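Local coordinates for glutamate racemase (Escherichia coli, PDB 2JFN), which belongs to the Asp/Glu/hydantoin racemase family and is built around two sheets flanked by helices, at residues A[71-82]-A[277-285]. Residues are numbered along the deposited sequence; the frame is centred on the assembly and turned at random.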
# COMPACT_ATOMS: atom_id res chain seq x y z
N ARG A 71 16.67 2.32 2.81
CA ARG A 71 15.76 3.19 3.55
C ARG A 71 14.70 2.41 4.32
O ARG A 71 14.50 2.66 5.51
CB ARG A 71 15.09 4.17 2.58
CG ARG A 71 14.14 5.17 3.23
CD ARG A 71 14.85 6.10 4.21
NE ARG A 71 13.93 7.13 4.69
CZ ARG A 71 14.22 8.01 5.65
NH1 ARG A 71 15.41 7.99 6.25
NH2 ARG A 71 13.31 8.90 6.02
N VAL A 72 14.03 1.48 3.65
CA VAL A 72 12.99 0.70 4.32
C VAL A 72 13.58 -0.17 5.44
O VAL A 72 12.97 -0.32 6.49
CB VAL A 72 12.22 -0.17 3.31
CG1 VAL A 72 11.14 -0.97 4.04
CG2 VAL A 72 11.57 0.73 2.25
N VAL A 73 14.76 -0.73 5.21
CA VAL A 73 15.41 -1.54 6.23
C VAL A 73 15.74 -0.64 7.44
O VAL A 73 15.57 -1.05 8.58
CB VAL A 73 16.72 -2.19 5.70
CG1 VAL A 73 17.53 -2.77 6.86
CG2 VAL A 73 16.38 -3.30 4.71
N ALA A 74 16.19 0.58 7.18
CA ALA A 74 16.52 1.50 8.27
C ALA A 74 15.26 1.91 9.05
O ALA A 74 15.29 2.01 10.28
CB ALA A 74 17.23 2.75 7.73
N ILE A 75 14.16 2.15 8.35
CA ILE A 75 12.94 2.53 9.04
C ILE A 75 12.41 1.38 9.92
O ILE A 75 12.01 1.61 11.06
CB ILE A 75 11.85 3.01 8.04
CG1 ILE A 75 12.28 4.34 7.41
CG2 ILE A 75 10.51 3.16 8.76
CD1 ILE A 75 11.39 4.83 6.28
N VAL A 76 12.41 0.16 9.40
CA VAL A 76 11.91 -0.97 10.20
C VAL A 76 12.84 -1.20 11.40
O VAL A 76 12.41 -1.60 12.47
CB VAL A 76 11.82 -2.27 9.37
CG1 VAL A 76 11.38 -3.43 10.28
CG2 VAL A 76 10.82 -2.10 8.22
N THR A 77 14.12 -0.93 11.20
CA THR A 77 15.09 -1.08 12.27
C THR A 77 14.76 -0.10 13.40
O THR A 77 14.79 -0.46 14.58
CB THR A 77 16.51 -0.82 11.75
OG1 THR A 77 16.82 -1.81 10.76
CG2 THR A 77 17.54 -0.91 12.89
N ALA A 78 14.44 1.14 13.02
CA ALA A 78 14.11 2.17 14.00
C ALA A 78 12.82 1.84 14.72
O ALA A 78 12.71 2.03 15.93
CB ALA A 78 13.99 3.53 13.30
N VAL A 79 11.83 1.34 13.99
CA VAL A 79 10.57 0.98 14.63
C VAL A 79 10.82 -0.13 15.65
O VAL A 79 10.32 -0.06 16.78
CB VAL A 79 9.52 0.49 13.61
CG1 VAL A 79 8.27 0.05 14.35
CG2 VAL A 79 9.17 1.61 12.63
N GLN A 80 11.59 -1.14 15.25
CA GLN A 80 11.90 -2.27 16.12
C GLN A 80 12.57 -1.84 17.43
O GLN A 80 12.48 -2.54 18.44
CB GLN A 80 12.82 -3.27 15.41
CG GLN A 80 13.24 -4.44 16.30
CD GLN A 80 14.09 -5.46 15.59
OE1 GLN A 80 15.22 -5.18 15.17
NE2 GLN A 80 13.56 -6.67 15.44
N GLU A 81 13.24 -0.70 17.40
CA GLU A 81 13.90 -0.19 18.59
C GLU A 81 12.88 0.38 19.56
O GLU A 81 13.05 0.29 20.78
CB GLU A 81 14.91 0.89 18.22
CG GLU A 81 16.23 0.34 17.75
CD GLU A 81 16.90 -0.50 18.81
OE1 GLU A 81 17.06 -0.01 19.96
OE2 GLU A 81 17.29 -1.65 18.51
N ARG A 82 11.81 0.96 19.02
CA ARG A 82 10.75 1.52 19.84
C ARG A 82 9.85 0.40 20.38
O ARG A 82 9.43 0.44 21.54
CB ARG A 82 9.91 2.51 19.02
CG ARG A 82 10.62 3.84 18.73
CD ARG A 82 10.89 4.60 20.03
NE ARG A 82 9.65 5.02 20.67
CZ ARG A 82 9.00 6.15 20.39
NH1 ARG A 82 9.49 6.98 19.48
NH2 ARG A 82 7.86 6.44 21.01
N THR A 277 -1.99 9.10 18.48
CA THR A 277 -0.80 9.95 18.44
C THR A 277 0.07 9.79 17.20
O THR A 277 0.13 8.72 16.59
CB THR A 277 0.07 9.65 19.69
OG1 THR A 277 -0.73 9.78 20.87
CG2 THR A 277 1.25 10.60 19.77
N LEU A 278 0.74 10.89 16.84
CA LEU A 278 1.66 10.94 15.72
C LEU A 278 2.98 11.44 16.30
O LEU A 278 3.04 12.54 16.86
CB LEU A 278 1.18 11.91 14.64
CG LEU A 278 2.20 12.22 13.55
CD1 LEU A 278 2.46 10.99 12.69
CD2 LEU A 278 1.69 13.36 12.69
N GLU A 279 4.04 10.64 16.18
CA GLU A 279 5.35 11.02 16.68
C GLU A 279 6.41 10.88 15.59
O GLU A 279 6.22 10.16 14.60
CB GLU A 279 5.76 10.14 17.87
CG GLU A 279 4.93 10.31 19.13
CD GLU A 279 5.39 9.41 20.26
OE1 GLU A 279 4.66 9.29 21.27
OE2 GLU A 279 6.49 8.81 20.14
N LYS A 280 7.53 11.58 15.78
CA LYS A 280 8.63 11.50 14.84
C LYS A 280 9.51 10.32 15.21
O LYS A 280 9.82 10.11 16.38
CB LYS A 280 9.47 12.78 14.87
CG LYS A 280 10.79 12.63 14.11
CD LYS A 280 11.55 13.94 14.04
CE LYS A 280 12.89 13.76 13.33
NZ LYS A 280 13.55 15.08 13.10
N LEU A 281 9.89 9.53 14.22
CA LEU A 281 10.75 8.38 14.46
C LEU A 281 12.17 8.72 14.00
O LEU A 281 12.36 9.21 12.89
CB LEU A 281 10.25 7.17 13.68
CG LEU A 281 11.07 5.89 13.84
CD1 LEU A 281 10.92 5.36 15.26
CD2 LEU A 281 10.60 4.85 12.83
N ALA A 282 13.15 8.48 14.86
CA ALA A 282 14.54 8.76 14.52
C ALA A 282 15.09 7.59 13.70
O ALA A 282 15.16 6.46 14.19
CB ALA A 282 15.37 8.93 15.80
N VAL A 283 15.49 7.87 12.47
CA VAL A 283 16.01 6.84 11.57
C VAL A 283 17.50 7.02 11.26
O VAL A 283 17.99 8.14 11.14
CB VAL A 283 15.24 6.84 10.24
CG1 VAL A 283 15.78 5.75 9.33
CG2 VAL A 283 13.76 6.63 10.50
N LEU A 284 18.21 5.90 11.11
CA LEU A 284 19.64 5.92 10.80
C LEU A 284 19.88 5.39 9.39
O LEU A 284 20.71 4.49 9.19
CB LEU A 284 20.43 5.05 11.78
CG LEU A 284 20.23 5.22 13.29
CD1 LEU A 284 21.25 4.37 14.02
CD2 LEU A 284 20.38 6.69 13.67
N GLY A 285 19.17 5.93 8.41
CA GLY A 285 19.33 5.48 7.04
C GLY A 285 18.30 6.02 6.07
O GLY A 285 18.66 6.32 4.91
OXT GLY A 285 17.12 6.13 6.45
O HOH W 1 17.04 9.69 8.20
O HOH W 2 17.55 3.17 11.55
O HOH W 3 12.36 7.20 17.51
O HOH W 4 9.51 9.84 19.20
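The end of edge strand 277-280 and the C-terminal tail that follows lie along helix 65-82, with a salt bridge near each end of the contact and an apolar seam between. Arg-71 forms a salt bridge with the terminal carboxylate; the modelled distance of 2.5 Å from its NH1 to OXT of Gly-285 is unusually short and so doubtful in detail. Close by, CB of Ala-74 rests 3.5 Å from CA of Gly-285, so backbone packs directly on the helix. One water also joins Ala-74 O to Leu-284 N. The two methyls of Val-283 divide the work, CG1 touching Ala-74 CB at 3.7 Å while CG2 faces Ile-75 and Ala-78. Leu-281 has its CG trans to N (chi1 180°), which carries the methyls onto the helix, CD2 3.5 Å from Val-79 CG2 and CD1 beside Arg-82 CG. Arg-82 curls back on itself beyond CG and turns its NH2 to OE2 of Glu-279 at 2.9 Å; the bond is nearly straight (172°), uses the syn side of the carboxylate, and the two planes are nearly coplanar. A water bound by Arg-82 NH1 and Lys-280 O flanks this pair. Asp-54 forms a salt bridge with Arg-71 NE, giving that guanidinium a second acidic partner. Beneath the apolar seam, Ile-75 and Val-79 also touch strand 21-28, while strand 277-280 pairs in parallel with strand 253-256, and helix 93-106 packs against Val-72 and Val-73.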